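Local structure of PA3566 protein (Pseudomonas aeruginosa, 1X7V) at residues Pro6-Ala20 and His53-Leu67. The protein is of unknown function but belongs to the antibiotic biosynthesis monooxygenase family and may act as an oxidoreductase. Residues are numbered along the deposited sequence; the frame is centred on the assembly and turned at random.
Sequences PLTLIATITAAPGHA and HLFYMIEQWRDDAAL
Ala15 N donates to His53 O at 2.7 Å, and the CA of Thr14 approaches the same oxygen through a CA-H...O contact of 3.2 Å. The Ala15-His53 bond closes one end of an antiparallel ladder between strands 7-15 and 54-61. Leu7, Leu9, Ala11 and Ile13 make paired backbone bonds with Trp61, Glu59, Met57 (a selenomethionine) and Phe55. Past the end of the ladder, the type II turn Ala16-His19 lies along the CE1 side of the His53 ring. Gly18 N lies 3.0 Å from His53 CE1 at the ring edge, while Ala20 CB, just after the turn, sits over one face.

On the face carrying Thr12 and Thr14, Leu54 CD2 touches both Thr14 OG1 (3.2 Å) and Thr12 CG2 on the adjoining strand. Thr12 runs alongside the Tyr56 ring, its OG1 3.5 Å from Tyr56 CD2. The Tyr56 hydroxyl is hydrogen-bonded to Asp48 OD1.

On the other face, Leu9 and Leu67 meet tip to tip, with Leu9 CD1 3.8 Å from Leu67 CD2. Leu7 keeps CG opposite its backbone N (chi1 176°), and its CD2 reaches the same Leu67 methyl at 3.7 Å. The helix start at 64-67 is thereby packed onto the sheet. Asp63 is its N-cap, and its OD1 accepts from Ala66 N. Beside Leu9, the buried Glu59 OE1 takes a nearly straight bond (175°) from Trp61 NE1, 2.8 Å away, through its anti lone pair and in the indole plane. This bond holds OE1 at the indole edge. Helix 20-36 covers Ile13 and Phe55 on this face. The two strands are the central pair of the four-stranded antiparallel sheet of a ferredoxin-like alpha-beta plait, the fold of the dimeric alpha-beta barrel superfamily.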
loop_
_atom_site.group_PDB
_atom_site.type_symbol
_atom_site.label_atom_id
_atom_site.label_comp_id
_atom_site.label_asym_id
_atom_site.label_seq_id
_atom_site.Cartn_x
_atom_site.Cartn_y
_atom_site.Cartn_z
ATOM N N PRO A 6 2.581 0.176 -17.223
ATOM C CA PRO A 6 2.906 0.294 -15.798
ATOM C C PRO A 6 2.795 -1.035 -15.016
ATOM O O PRO A 6 1.988 -1.918 -15.359
ATOM C CB PRO A 6 1.826 1.242 -15.271
ATOM C CG PRO A 6 1.278 1.882 -16.400
ATOM C CD PRO A 6 1.406 0.976 -17.566
ATOM N N LEU A 7 3.587 -1.134 -13.959
ATOM C CA LEU A 7 3.471 -2.190 -12.969
ATOM C C LEU A 7 2.295 -1.898 -12.033
ATOM O O LEU A 7 2.279 -0.848 -11.374
ATOM C CB LEU A 7 4.709 -2.219 -12.084
ATOM C CG LEU A 7 4.727 -3.226 -10.916
ATOM C CD1 LEU A 7 4.548 -4.660 -11.373
ATOM C CD2 LEU A 7 6.109 -3.049 -10.234
ATOM N N THR A 8 1.324 -2.784 -11.981
ATOM C CA THR A 8 0.256 -2.666 -10.994
ATOM C C THR A 8 0.651 -3.521 -9.783
ATOM O O THR A 8 1.217 -4.624 -9.933
ATOM C CB THR A 8 -1.130 -3.086 -11.593
ATOM O OG1 THR A 8 -1.516 -2.180 -12.654
ATOM C CG2 THR A 8 -2.243 -3.112 -10.496
ATOM N N LEU A 9 0.413 -2.994 -8.588
ATOM C CA LEU A 9 0.650 -3.723 -7.336
ATOM C C LEU A 9 -0.642 -3.671 -6.578
ATOM O O LEU A 9 -1.262 -2.631 -6.519
ATOM C CB LEU A 9 1.778 -3.064 -6.533
ATOM C CG LEU A 9 3.105 -3.734 -6.365
ATOM C CD1 LEU A 9 3.871 -3.645 -7.665
ATOM C CD2 LEU A 9 3.959 -3.103 -5.249
ATOM N N ILE A 10 -1.066 -4.798 -6.011
ATOM C CA ILE A 10 -2.188 -4.814 -5.089
ATOM C C ILE A 10 -1.633 -5.402 -3.791
ATOM O O ILE A 10 -1.115 -6.522 -3.782
ATOM C CB ILE A 10 -3.370 -5.672 -5.600
ATOM C CG1 ILE A 10 -3.880 -5.187 -6.960
ATOM C CG2 ILE A 10 -4.502 -5.712 -4.547
ATOM C CD1 ILE A 10 -4.701 -6.267 -7.654
ATOM N N ALA A 11 -1.721 -4.617 -2.725
ATOM C CA ALA A 11 -1.241 -5.023 -1.411
ATOM C C ALA A 11 -2.503 -5.288 -0.611
ATOM O O ALA A 11 -3.323 -4.405 -0.517
ATOM C CB ALA A 11 -0.416 -3.913 -0.768
ATOM N N THR A 12 -2.685 -6.510 -0.135
ATOM C CA THR A 12 -3.809 -6.869 0.730
ATOM C C THR A 12 -3.233 -6.977 2.141
ATOM O O THR A 12 -2.359 -7.819 2.428
ATOM C CB THR A 12 -4.478 -8.159 0.306
ATOM O OG1 THR A 12 -4.909 -8.099 -1.066
ATOM C CG2 THR A 12 -5.695 -8.399 1.152
ATOM N N ILE A 13 -3.654 -6.049 3.003
ATOM C CA ILE A 13 -3.125 -5.915 4.335
ATOM C C ILE A 13 -4.236 -6.270 5.335
ATOM O O ILE A 13 -5.325 -5.708 5.269
ATOM C CB ILE A 13 -2.604 -4.514 4.547
ATOM C CG1 ILE A 13 -1.633 -4.174 3.417
ATOM C CG2 ILE A 13 -1.892 -4.434 5.890
ATOM C CD1 ILE A 13 -0.653 -3.061 3.694
ATOM N N THR A 14 -3.940 -7.190 6.245
ATOM C CA THR A 14 -4.917 -7.689 7.246
ATOM C C THR A 14 -4.424 -7.258 8.612
ATOM O O THR A 14 -3.302 -7.639 9.028
ATOM C CB THR A 14 -5.046 -9.223 7.244
ATOM O OG1 THR A 14 -5.275 -9.724 5.907
ATOM C CG2 THR A 14 -6.189 -9.629 8.103
ATOM N N ALA A 15 -5.242 -6.468 9.319
ATOM C CA ALA A 15 -4.905 -6.049 10.678
ATOM C C ALA A 15 -5.102 -7.197 11.669
ATOM O O ALA A 15 -5.996 -8.033 11.498
ATOM C CB ALA A 15 -5.752 -4.875 11.076
ATOM N N ALA A 16 -4.291 -7.221 12.714
ATOM C CA ALA A 16 -4.479 -8.116 13.802
ATOM C C ALA A 16 -5.876 -7.851 14.386
ATOM O O ALA A 16 -6.300 -6.691 14.416
ATOM C CB ALA A 16 -3.448 -7.868 14.887
ATOM N N PRO A 17 -6.562 -8.893 14.843
ATOM C CA PRO A 17 -7.891 -8.703 15.462
ATOM C C PRO A 17 -7.959 -7.562 16.497
ATOM O O PRO A 17 -7.141 -7.481 17.439
ATOM C CB PRO A 17 -8.152 -10.042 16.143
ATOM C CG PRO A 17 -7.394 -11.028 15.322
ATOM C CD PRO A 17 -6.166 -10.309 14.811
ATOM N N GLY A 18 -8.960 -6.687 16.353
ATOM C CA GLY A 18 -9.112 -5.556 17.242
ATOM C C GLY A 18 -8.364 -4.300 16.821
ATOM O O GLY A 18 -8.623 -3.261 17.376
ATOM N N HIS A 19 -7.419 -4.413 15.863
ATOM C CA HIS A 19 -6.552 -3.295 15.452
ATOM C C HIS A 19 -6.849 -2.640 14.100
ATOM O O HIS A 19 -5.995 -1.942 13.582
ATOM C CB HIS A 19 -5.098 -3.739 15.519
ATOM C CG HIS A 19 -4.660 -4.106 16.898
ATOM N ND1 HIS A 19 -4.222 -3.171 17.815
ATOM C CD2 HIS A 19 -4.720 -5.281 17.566
ATOM C CE1 HIS A 19 -3.946 -3.773 18.962
ATOM N NE2 HIS A 19 -4.225 -5.056 18.831
ATOM N N ALA A 20 -8.052 -2.807 13.544
ATOM C CA ALA A 20 -8.423 -2.219 12.254
ATOM C C ALA A 20 -8.320 -0.704 12.237
ATOM O O ALA A 20 -7.827 -0.125 11.275
ATOM C CB ALA A 20 -9.834 -2.638 11.814
ATOM N N HIS A 53 -10.997 -5.568 9.105
ATOM C CA HIS A 53 -9.559 -5.797 9.229
ATOM C C HIS A 53 -8.786 -5.909 7.932
ATOM O O HIS A 53 -7.546 -5.963 7.986
ATOM C CB HIS A 53 -9.350 -7.071 10.027
ATOM C CG HIS A 53 -9.937 -7.008 11.400
ATOM N ND1 HIS A 53 -9.232 -6.530 12.480
ATOM C CD2 HIS A 53 -11.165 -7.315 11.853
ATOM C CE1 HIS A 53 -10.008 -6.549 13.553
ATOM N NE2 HIS A 53 -11.191 -7.020 13.199
ATOM N N LEU A 54 -9.487 -5.909 6.797
ATOM C CA LEU A 54 -8.867 -6.112 5.471
ATOM C C LEU A 54 -8.891 -4.833 4.664
ATOM O O LEU A 54 -9.938 -4.204 4.505
ATOM C CB LEU A 54 -9.587 -7.160 4.670
ATOM C CG LEU A 54 -9.091 -8.582 4.822
ATOM C CD1 LEU A 54 -10.111 -9.516 4.231
ATOM C CD2 LEU A 54 -7.724 -8.666 4.109
ATOM N N PHE A 55 -7.705 -4.446 4.210
ATOM C CA PHE A 55 -7.459 -3.239 3.420
ATOM C C PHE A 55 -6.694 -3.621 2.181
ATOM O O PHE A 55 -5.984 -4.632 2.177
ATOM C CB PHE A 55 -6.618 -2.228 4.182
ATOM C CG PHE A 55 -7.221 -1.806 5.495
ATOM C CD1 PHE A 55 -7.025 -2.544 6.645
ATOM C CD2 PHE A 55 -8.066 -0.739 5.545
ATOM C CE1 PHE A 55 -7.657 -2.154 7.829
ATOM C CE2 PHE A 55 -8.639 -0.377 6.661
ATOM C CZ PHE A 55 -8.427 -1.105 7.821
ATOM N N TYR A 56 -6.842 -2.791 1.156
ATOM C CA TYR A 56 -6.227 -3.051 -0.158
ATOM C C TYR A 56 -5.639 -1.780 -0.648
ATOM O O TYR A 56 -6.365 -0.776 -0.736
ATOM C CB TYR A 56 -7.279 -3.516 -1.182
ATOM C CG TYR A 56 -8.090 -4.693 -0.748
ATOM C CD1 TYR A 56 -9.251 -4.527 0.027
ATOM C CD2 TYR A 56 -7.713 -5.985 -1.068
ATOM C CE1 TYR A 56 -10.042 -5.622 0.437
ATOM C CE2 TYR A 56 -8.493 -7.084 -0.662
ATOM C CZ TYR A 56 -9.647 -6.890 0.110
ATOM O OH TYR A 56 -10.426 -7.963 0.526
HETATM N N MSE A 57 -4.336 -1.788 -0.979
HETATM C CA MSE A 57 -3.755 -0.639 -1.674
HETATM C C MSE A 57 -3.618 -1.061 -3.136
HETATM O O MSE A 57 -3.000 -2.086 -3.410
HETATM C CB MSE A 57 -2.377 -0.258 -1.095
HETATM C CG MSE A 57 -1.907 1.113 -1.427
HETATM SE SE MSE A 57 -2.930 2.412 -0.329
HETATM C CE MSE A 57 -1.919 2.177 1.486
ATOM N N ILE A 58 -4.202 -0.293 -4.042
ATOM C CA ILE A 58 -4.060 -0.508 -5.488
ATOM C C ILE A 58 -3.127 0.581 -5.958
ATOM O O ILE A 58 -3.398 1.781 -5.827
ATOM C CB ILE A 58 -5.396 -0.494 -6.273
ATOM C CG1 ILE A 58 -6.408 -1.543 -5.699
ATOM C CG2 ILE A 58 -5.131 -0.743 -7.785
ATOM C CD1 ILE A 58 -7.749 -1.473 -6.328
ATOM N N GLU A 59 -2.014 0.158 -6.543
ATOM C CA GLU A 59 -0.926 1.052 -6.916
ATOM C C GLU A 59 -0.534 0.783 -8.385
ATOM O O GLU A 59 -0.582 -0.365 -8.818
ATOM C CB GLU A 59 0.299 0.802 -6.038
ATOM C CG GLU A 59 0.063 0.783 -4.537
ATOM C CD GLU A 59 1.287 0.442 -3.747
ATOM O OE1 GLU A 59 2.420 0.571 -4.284
ATOM O OE2 GLU A 59 1.129 0.060 -2.549
ATOM N N GLN A 60 -0.146 1.826 -9.107
ATOM C CA GLN A 60 0.483 1.682 -10.425
ATOM C C GLN A 60 1.768 2.510 -10.414
ATOM O O GLN A 60 1.806 3.679 -9.973
ATOM C CB GLN A 60 -0.444 2.140 -11.546
ATOM C CG GLN A 60 -1.685 1.300 -11.767
ATOM C CD GLN A 60 -2.441 1.777 -12.959
ATOM O OE1 GLN A 60 -1.937 1.698 -14.087
ATOM N NE2 GLN A 60 -3.623 2.364 -12.732
ATOM N N TRP A 61 2.824 1.933 -10.957
ATOM C CA TRP A 61 4.121 2.580 -10.939
ATOM C C TRP A 61 4.654 2.518 -12.352
ATOM O O TRP A 61 4.484 1.513 -13.026
ATOM C CB TRP A 61 5.048 1.828 -9.972
ATOM C CG TRP A 61 4.684 2.003 -8.545
ATOM C CD1 TRP A 61 4.024 1.119 -7.750
ATOM C CD2 TRP A 61 4.938 3.152 -7.761
ATOM N NE1 TRP A 61 3.822 1.677 -6.492
ATOM C CE2 TRP A 61 4.369 2.932 -6.481
ATOM C CE3 TRP A 61 5.578 4.373 -8.013
ATOM C CZ2 TRP A 61 4.487 3.858 -5.450
ATOM C CZ3 TRP A 61 5.638 5.319 -6.980
ATOM C CH2 TRP A 61 5.112 5.044 -5.731
ATOM N N ARG A 62 5.284 3.582 -12.812
ATOM C CA ARG A 62 5.793 3.621 -14.190
ATOM C C ARG A 62 6.753 2.453 -14.465
ATOM O O ARG A 62 6.726 1.874 -15.539
ATOM C CB ARG A 62 6.479 4.980 -14.437
ATOM C CG ARG A 62 6.255 5.574 -15.780
ATOM C CD ARG A 62 7.007 6.918 -15.933
ATOM N NE ARG A 62 6.328 8.193 -15.648
ATOM C CZ ARG A 62 5.325 8.710 -16.370
ATOM N NH1 ARG A 62 4.766 8.004 -17.356
ATOM N NH2 ARG A 62 4.852 9.938 -16.108
ATOM N N ASP A 63 7.614 2.125 -13.521
ATOM C CA ASP A 63 8.579 1.052 -13.693
ATOM C C ASP A 63 9.063 0.605 -12.333
ATOM O O ASP A 63 8.683 1.190 -11.306
ATOM C CB ASP A 63 9.732 1.513 -14.567
ATOM C CG ASP A 63 10.328 2.875 -14.157
ATOM O OD1 ASP A 63 10.168 3.341 -13.006
ATOM O OD2 ASP A 63 11.004 3.497 -15.014
ATOM N N ASP A 64 9.913 -0.420 -12.320
ATOM C CA ASP A 64 10.482 -0.939 -11.082
ATOM C C ASP A 64 11.288 0.094 -10.303
ATOM O O ASP A 64 11.262 0.082 -9.072
ATOM C CB ASP A 64 11.409 -2.127 -11.367
ATOM C CG ASP A 64 10.653 -3.410 -11.620
ATOM O OD1 ASP A 64 9.398 -3.432 -11.431
ATOM O OD2 ASP A 64 11.348 -4.418 -11.972
ATOM N N ALA A 65 11.986 0.973 -11.025
ATOM C CA ALA A 65 12.823 1.982 -10.376
ATOM C C ALA A 65 11.964 2.941 -9.564
ATOM O O ALA A 65 12.356 3.340 -8.466
ATOM C CB ALA A 65 13.624 2.726 -11.354
ATOM N N ALA A 66 10.789 3.274 -10.089
ATOM C CA ALA A 66 9.858 4.134 -9.342
ATOM C C ALA A 66 9.368 3.451 -8.079
ATOM O O ALA A 66 9.379 4.051 -6.997
ATOM C CB ALA A 66 8.708 4.588 -10.225
ATOM N N LEU A 67 8.999 2.176 -8.181
ATOM C CA LEU A 67 8.618 1.395 -6.994
ATOM C C LEU A 67 9.759 1.286 -5.981
ATOM O O LEU A 67 9.545 1.388 -4.767
ATOM C CB LEU A 67 8.143 -0.001 -7.396
ATOM C CG LEU A 67 7.826 -1.014 -6.289
ATOM C CD1 LEU A 67 6.872 -0.391 -5.310
ATOM C CD2 LEU A 67 7.289 -2.341 -6.832
#